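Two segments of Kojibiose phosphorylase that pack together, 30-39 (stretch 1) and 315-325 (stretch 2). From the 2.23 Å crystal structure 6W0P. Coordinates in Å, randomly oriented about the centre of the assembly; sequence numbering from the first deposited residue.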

ATOM      1  N   GLU A  30       6.699   6.262 -33.020  1.00 32.99           N
ATOM      2  CA  GLU A  30       5.516   7.045 -32.581  1.00 32.31           C
ATOM      3  C   GLU A  30       5.938   8.065 -31.506  1.00 31.75           C
ATOM      4  O   GLU A  30       5.469   9.232 -31.558  1.00 31.84           O
ATOM      5  CB  GLU A  30       4.429   6.135 -31.999  1.00 33.09           C
ATOM      6  CG  GLU A  30       3.671   5.301 -33.018  1.00 33.71           C
ATOM      7  CD  GLU A  30       2.534   4.463 -32.434  1.00 34.54           C
ATOM      8  OE1 GLU A  30       2.476   4.299 -31.187  1.00 33.74           O
ATOM      9  OE2 GLU A  30       1.708   3.960 -33.228  1.00 35.37           O
ATOM     10  N   SER A  31       6.744   7.651 -30.522  1.00 30.33           N
ATOM     11  CA  SER A  31       7.116   8.521 -29.378  1.00 29.60           C
ATOM     12  C   SER A  31       8.093   9.610 -29.862  1.00 28.62           C
ATOM     13  O   SER A  31       7.830  10.803 -29.681  1.00 28.39           O
ATOM     14  CB  SER A  31       7.686   7.700 -28.246  1.00 29.55           C
ATOM     15  OG  SER A  31       6.725   6.796 -27.723  1.00 28.55           O
ATOM     16  N   ILE A  32       9.141   9.183 -30.547  1.00 27.85           N
ATOM     17  CA  ILE A  32      10.305  10.021 -30.940  1.00 27.75           C
ATOM     18  C   ILE A  32       9.841  11.107 -31.893  1.00 26.98           C
ATOM     19  O   ILE A  32      10.283  12.267 -31.748  1.00 26.39           O
ATOM     20  CB  ILE A  32      11.415   9.142 -31.549  1.00 27.82           C
ATOM     21  CG1 ILE A  32      12.071   8.287 -30.463  1.00 28.00           C
ATOM     22  CG2 ILE A  32      12.417   9.999 -32.314  1.00 27.89           C
ATOM     23  CD1 ILE A  32      13.113   7.320 -30.976  1.00 28.63           C
ATOM     24  N   PHE A  33       8.992  10.734 -32.843  1.00 27.19           N
ATOM     25  CA  PHE A  33       8.581  11.621 -33.955  1.00 27.58           C
ATOM     26  C   PHE A  33       7.347  12.434 -33.559  1.00 27.65           C
ATOM     27  O   PHE A  33       6.761  13.053 -34.444  1.00 27.59           O
ATOM     28  CB  PHE A  33       8.344  10.799 -35.219  1.00 27.93           C
ATOM     29  CG  PHE A  33       9.594  10.306 -35.897  1.00 27.63           C
ATOM     30  CD1 PHE A  33      10.286   9.212 -35.407  1.00 27.82           C
ATOM     31  CD2 PHE A  33      10.043  10.901 -37.059  1.00 27.81           C
ATOM     32  CE1 PHE A  33      11.420   8.735 -36.056  1.00 28.14           C
ATOM     33  CE2 PHE A  33      11.200  10.450 -37.680  1.00 28.28           C
ATOM     34  CZ  PHE A  33      11.865   9.341 -37.203  1.00 28.17           C
ATOM     35  N   SER A  34       6.964  12.427 -32.282  1.00 28.25           N
ATOM     36  CA  SER A  34       5.779  13.156 -31.758  1.00 28.77           C
ATOM     37  C   SER A  34       5.909  14.647 -32.087  1.00 28.94           C
ATOM     38  O   SER A  34       7.027  15.219 -31.941  1.00 28.07           O
ATOM     39  CB  SER A  34       5.607  12.971 -30.263  1.00 29.45           C
ATOM     40  OG  SER A  34       5.297  11.620 -29.929  1.00 30.27           O
ATOM     41  N   LEU A  35       4.791  15.264 -32.474  1.00 28.62           N
ATOM     42  CA  LEU A  35       4.677  16.739 -32.586  1.00 28.50           C
ATOM     43  C   LEU A  35       3.959  17.262 -31.341  1.00 27.79           C
ATOM     44  O   LEU A  35       3.174  16.506 -30.719  1.00 26.96           O
ATOM     45  CB  LEU A  35       3.897  17.102 -33.856  1.00 29.28           C
ATOM     46  CG  LEU A  35       4.516  16.653 -35.177  1.00 29.00           C
ATOM     47  CD1 LEU A  35       3.650  17.103 -36.347  1.00 29.57           C
ATOM     48  CD2 LEU A  35       5.915  17.196 -35.317  1.00 28.78           C
ATOM     49  N   GLY A  36       4.243  18.505 -30.978  1.00 27.10           N
ATOM     50  CA  GLY A  36       3.587  19.173 -29.847  1.00 27.54           C
ATOM     51  C   GLY A  36       3.711  20.666 -29.981  1.00 27.66           C
ATOM     52  O   GLY A  36       4.714  21.124 -30.560  1.00 27.86           O
ATOM     53  N   ASN A  37       2.713  21.397 -29.512  1.00 28.14           N
ATOM     54  CA  ASN A  37       2.721  22.877 -29.560  1.00 28.97           C
ATOM     55  C   ASN A  37       2.233  23.400 -28.206  1.00 29.11           C
ATOM     56  O   ASN A  37       1.707  24.507 -28.208  1.00 28.88           O
ATOM     57  CB  ASN A  37       1.943  23.388 -30.776  1.00 29.37           C
ATOM     58  CG  ASN A  37       0.460  23.052 -30.767  1.00 29.93           C
ATOM     59  OD1 ASN A  37      -0.043  22.418 -29.841  1.00 30.08           O
ATOM     60  ND2 ASN A  37      -0.256  23.481 -31.800  1.00 29.91           N
ATOM     61  N   GLU A  38       2.497  22.644 -27.124  1.00 29.17           N
ATOM     62  CA  GLU A  38       2.115  22.895 -25.702  1.00 30.19           C
ATOM     63  C   GLU A  38       0.603  22.737 -25.505  1.00 31.03           C
ATOM     64  O   GLU A  38       0.184  22.008 -24.585  1.00 31.52           O
ATOM     65  CB  GLU A  38       2.484  24.298 -25.215  1.00 30.49           C
ATOM     66  CG  GLU A  38       2.203  24.483 -23.733  1.00 30.61           C
ATOM     67  CD  GLU A  38       2.096  25.923 -23.264  1.00 31.26           C
ATOM     68  OE1 GLU A  38       3.053  26.686 -23.522  1.00 31.54           O
ATOM     69  OE2 GLU A  38       1.067  26.267 -22.616  1.00 31.32           O
ATOM     70  N   TYR A  39      -0.193  23.415 -26.331  1.00 31.29           N
ATOM     71  CA  TYR A  39      -1.671  23.315 -26.306  1.00 32.10           C
ATOM     72  C   TYR A  39      -2.088  21.876 -26.566  1.00 31.38           C
ATOM     73  O   TYR A  39      -3.037  21.389 -25.957  1.00 30.95           O
ATOM     74  CB  TYR A  39      -2.264  24.232 -27.370  1.00 32.95           C
ATOM     75  CG  TYR A  39      -3.759  24.166 -27.540  1.00 33.39           C
ATOM     76  CD1 TYR A  39      -4.617  24.845 -26.677  1.00 33.50           C
ATOM     77  CD2 TYR A  39      -4.305  23.505 -28.625  1.00 33.41           C
ATOM     78  CE1 TYR A  39      -5.990  24.827 -26.868  1.00 34.12           C
ATOM     79  CE2 TYR A  39      -5.678  23.472 -28.825  1.00 34.30           C
ATOM     80  CZ  TYR A  39      -6.521  24.157 -27.961  1.00 34.34           C
ATOM     81  OH  TYR A  39      -7.856  24.143 -28.200  1.00 34.41           O
TER
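Stretch 2, residues 315-325: RYCLFQMIQAY

Stretch 2 is the end of a helix that begins earlier in the chain and runs through Ala-324; Tyr-325 is the first residue to leave helical phi/psi. Its backbone is regular, with i to i+4 hydrogen bonds from Phe-319 N to Arg-315 O (2.9 Å) onward, slackening to a weak 3.4 Å between Tyr-325 N and Met-321 O. Stretch 1 finishes a helix at Ile-32, turns at Phe-33, extends through a short strand at Leu-35 and Gly-36, and continues as loop, where Glu-38 adopts a positive phi of 70°. The two segments run in the same general sense and converge as they go: the CA atoms of Ile-32 and Tyr-316 are 9.2 Å apart, those of Gly-36 and Gln-323 4.7 Å, and those of Glu-38 and Tyr-325 4.8 Å. Tyr-316 therefore spans the wide end with its side chain, while near Gly-36 and Glu-38 the backbones come close enough for direct contact.

At the wide end Tyr-316 points toward stretch 1, and its chi1 of 176° (t) carries the hydroxyl to the end of the first helix, a gap that suits tyrosine's length and polar tip. There Tyr-316 OH donates a very short hydrogen bond of 2.5 Å to Ile-32 O, a carbonyl at a helix terminus. The same tyrosine has an apolar side, and Ile-32 CG2 lies 3.9 Å from Tyr-316 CZ.

Gln-323 is the centre of the contact. Its amide carries both a donor and an acceptor, and so can serve an extended backbone: Gln-323 NE2 donates to Ser-34 O at 3.0 Å, and Gly-36 N donates to Gln-323 OE1, also at 3.0 Å. Gln-320, one helical turn earlier, supports this arrangement, its OE1 accepting a 3.0 Å hydrogen bond from Gln-323 NE2. Both NE2 protons of Gln-323 thus have partners in a buried setting. Leu-35 directs its CA-to-CB bond away, yet Leu-35 CD2 still comes within 3.7 Å of Gln-323 OE1. Gly-36 brings its bare backbone close to the helix, although a CB there would have room.

Where the helix ends, its carbonyls run out of helical partners. Gln-323 O accepts a weak hydrogen bond from Glu-38 N at 2.9 Å, the N-H...acceptor angle being only 124°. The Glu-38 side chain, with chi1 and chi2 both t, reaches over one face of the Tyr-325 ring, its CD 3.7 Å from Tyr-325 CD1. The broad aromatic surface accommodates the flat carboxylate group, whose oxygens are both hydrogen-bonded to residues outside the two stretches.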

ATOM      1  N   ARG A 315      19.979  18.808 -30.524  1.00 27.86           N
ATOM      2  CA  ARG A 315      19.014  19.630 -31.289  1.00 29.03           C
ATOM      3  C   ARG A 315      17.644  18.949 -31.208  1.00 28.77           C
ATOM      4  O   ARG A 315      16.632  19.648 -31.051  1.00 28.26           O
ATOM      5  CB  ARG A 315      19.530  19.888 -32.704  1.00 29.99           C
ATOM      6  CG  ARG A 315      18.806  21.063 -33.337  1.00 31.05           C
ATOM      7  CD  ARG A 315      19.402  21.433 -34.667  1.00 31.66           C
ATOM      8  NE  ARG A 315      20.531  22.326 -34.511  1.00 32.32           N
ATOM      9  CZ  ARG A 315      21.754  22.131 -34.988  1.00 32.54           C
ATOM     10  NH1 ARG A 315      22.070  21.014 -35.639  1.00 32.42           N
ATOM     11  NH2 ARG A 315      22.664  23.069 -34.782  1.00 32.92           N
ATOM     12  N   TYR A 316      17.625  17.617 -31.186  1.00 28.35           N
ATOM     13  CA  TYR A 316      16.364  16.881 -30.964  1.00 27.98           C
ATOM     14  C   TYR A 316      15.797  17.303 -29.602  1.00 27.87           C
ATOM     15  O   TYR A 316      14.574  17.605 -29.519  1.00 27.15           O
ATOM     16  CB  TYR A 316      16.570  15.364 -31.099  1.00 27.70           C
ATOM     17  CG  TYR A 316      15.319  14.588 -30.793  1.00 26.95           C
ATOM     18  CD1 TYR A 316      14.277  14.515 -31.703  1.00 26.68           C
ATOM     19  CD2 TYR A 316      15.145  13.991 -29.563  1.00 26.55           C
ATOM     20  CE1 TYR A 316      13.107  13.837 -31.405  1.00 26.25           C
ATOM     21  CE2 TYR A 316      13.996  13.287 -29.258  1.00 26.32           C
ATOM     22  CZ  TYR A 316      12.965  13.220 -30.176  1.00 26.19           C
ATOM     23  OH  TYR A 316      11.825  12.559 -29.838  1.00 25.58           O
ATOM     24  N   CYS A 317      16.632  17.266 -28.550  1.00 27.89           N
ATOM     25  CA  CYS A 317      16.239  17.623 -27.153  1.00 27.56           C
ATOM     26  C   CYS A 317      15.694  19.061 -27.104  1.00 27.43           C
ATOM     27  O   CYS A 317      14.606  19.265 -26.550  1.00 28.14           O
ATOM     28  CB  CYS A 317      17.402  17.475 -26.173  1.00 27.53           C
ATOM     29  SG  CYS A 317      17.903  15.754 -25.903  1.00 27.66           S
ATOM     30  N   LEU A 318      16.393  20.030 -27.690  1.00 27.07           N
ATOM     31  CA  LEU A 318      15.903  21.429 -27.742  1.00 27.65           C
ATOM     32  C   LEU A 318      14.537  21.462 -28.469  1.00 27.53           C
ATOM     33  O   LEU A 318      13.620  22.175 -27.998  1.00 26.28           O
ATOM     34  CB  LEU A 318      16.935  22.345 -28.404  1.00 27.65           C
ATOM     35  CG  LEU A 318      18.287  22.409 -27.691  1.00 28.76           C
ATOM     36  CD1 LEU A 318      19.157  23.515 -28.259  1.00 29.17           C
ATOM     37  CD2 LEU A 318      18.123  22.595 -26.189  1.00 29.34           C
ATOM     38  N   PHE A 319      14.403  20.708 -29.555  1.00 27.48           N
ATOM     39  CA  PHE A 319      13.156  20.661 -30.355  1.00 27.55           C
ATOM     40  C   PHE A 319      11.986  20.251 -29.461  1.00 27.60           C
ATOM     41  O   PHE A 319      10.944  20.939 -29.486  1.00 27.81           O
ATOM     42  CB  PHE A 319      13.332  19.758 -31.574  1.00 27.61           C
ATOM     43  CG  PHE A 319      12.067  19.596 -32.376  1.00 27.39           C
ATOM     44  CD1 PHE A 319      11.714  20.543 -33.317  1.00 27.53           C
ATOM     45  CD2 PHE A 319      11.224  18.529 -32.149  1.00 27.19           C
ATOM     46  CE1 PHE A 319      10.538  20.412 -34.035  1.00 28.13           C
ATOM     47  CE2 PHE A 319      10.060  18.387 -32.885  1.00 27.81           C
ATOM     48  CZ  PHE A 319       9.714  19.331 -33.815  1.00 27.84           C
ATOM     49  N   GLN A 320      12.141  19.167 -28.698  1.00 28.00           N
ATOM     50  CA  GLN A 320      11.083  18.634 -27.792  1.00 28.11           C
ATOM     51  C   GLN A 320      10.793  19.596 -26.624  1.00 28.14           C
ATOM     52  O   GLN A 320       9.636  19.618 -26.131  1.00 27.13           O
ATOM     53  CB  GLN A 320      11.470  17.245 -27.275  1.00 27.97           C
ATOM     54  CG  GLN A 320      11.450  16.168 -28.354  1.00 27.86           C
ATOM     55  CD  GLN A 320      10.088  16.004 -28.998  1.00 28.67           C
ATOM     56  OE1 GLN A 320       9.065  16.511 -28.520  1.00 28.86           O
ATOM     57  NE2 GLN A 320      10.065  15.287 -30.109  1.00 28.81           N
ATOM     58  N   MET A 321      11.797  20.322 -26.142  1.00 29.07           N
ATOM     59  CA  MET A 321      11.607  21.303 -25.044  1.00 30.23           C
ATOM     60  C   MET A 321      10.712  22.426 -25.572  1.00 30.30           C
ATOM     61  O   MET A 321       9.840  22.847 -24.841  1.00 31.07           O
ATOM     62  CB  MET A 321      12.921  21.907 -24.526  1.00 31.41           C
ATOM     63  CG  MET A 321      13.816  20.930 -23.757  1.00 32.52           C
ATOM     64  SD  MET A 321      13.061  20.363 -22.228  1.00 34.53           S
ATOM     65  CE  MET A 321      13.414  21.777 -21.185  1.00 35.05           C
ATOM     66  N   ILE A 322      10.944  22.876 -26.794  1.00 30.57           N
ATOM     67  CA  ILE A 322      10.198  23.999 -27.431  1.00 32.24           C
ATOM     68  C   ILE A 322       8.767  23.503 -27.720  1.00 31.19           C
ATOM     69  O   ILE A 322       7.802  24.299 -27.584  1.00 31.67           O
ATOM     70  CB  ILE A 322      10.954  24.520 -28.688  1.00 33.93           C
ATOM     71  CG1 ILE A 322      12.326  25.113 -28.315  1.00 36.58           C
ATOM     72  CG2 ILE A 322      10.098  25.545 -29.399  1.00 34.43           C
ATOM     73  CD1 ILE A 322      13.382  25.282 -29.456  1.00 37.47           C
ATOM     74  N   GLN A 323       8.619  22.232 -28.088  1.00 30.08           N
ATOM     75  CA  GLN A 323       7.300  21.584 -28.364  1.00 29.85           C
ATOM     76  C   GLN A 323       6.504  21.420 -27.068  1.00 29.32           C
ATOM     77  O   GLN A 323       5.268  21.637 -27.092  1.00 29.28           O
ATOM     78  CB  GLN A 323       7.475  20.223 -29.040  1.00 29.39           C
ATOM     79  CG  GLN A 323       7.817  20.322 -30.526  1.00 29.08           C
ATOM     80  CD  GLN A 323       7.382  19.118 -31.323  1.00 28.17           C
ATOM     81  OE1 GLN A 323       6.806  19.263 -32.388  1.00 27.91           O
ATOM     82  NE2 GLN A 323       7.649  17.932 -30.809  1.00 27.24           N
ATOM     83  N   ALA A 324       7.182  21.091 -25.974  1.00 29.07           N
ATOM     84  CA  ALA A 324       6.532  20.825 -24.674  1.00 29.24           C
ATOM     85  C   ALA A 324       5.895  22.095 -24.090  1.00 29.47           C
ATOM     86  O   ALA A 324       4.836  21.972 -23.457  1.00 29.50           O
ATOM     87  CB  ALA A 324       7.535  20.226 -23.722  1.00 29.33           C
ATOM     88  N   TYR A 325       6.534  23.262 -24.230  1.00 29.65           N
ATOM     89  CA  TYR A 325       6.081  24.518 -23.571  1.00 29.84           C
ATOM     90  C   TYR A 325       6.645  25.755 -24.274  1.00 30.40           C
ATOM     91  O   TYR A 325       7.843  25.793 -24.555  1.00 29.79           O
ATOM     92  CB  TYR A 325       6.550  24.532 -22.118  1.00 29.35           C
ATOM     93  CG  TYR A 325       5.592  25.197 -21.168  1.00 29.23           C
ATOM     94  CD1 TYR A 325       4.433  24.559 -20.798  1.00 28.45           C
ATOM     95  CD2 TYR A 325       5.825  26.461 -20.659  1.00 29.25           C
ATOM     96  CE1 TYR A 325       3.525  25.155 -19.950  1.00 28.61           C
ATOM     97  CE2 TYR A 325       4.919  27.079 -19.802  1.00 29.33           C
ATOM     98  CZ  TYR A 325       3.764  26.415 -19.432  1.00 29.16           C
ATOM     99  OH  TYR A 325       2.869  26.964 -18.552  1.00 28.50           O
TER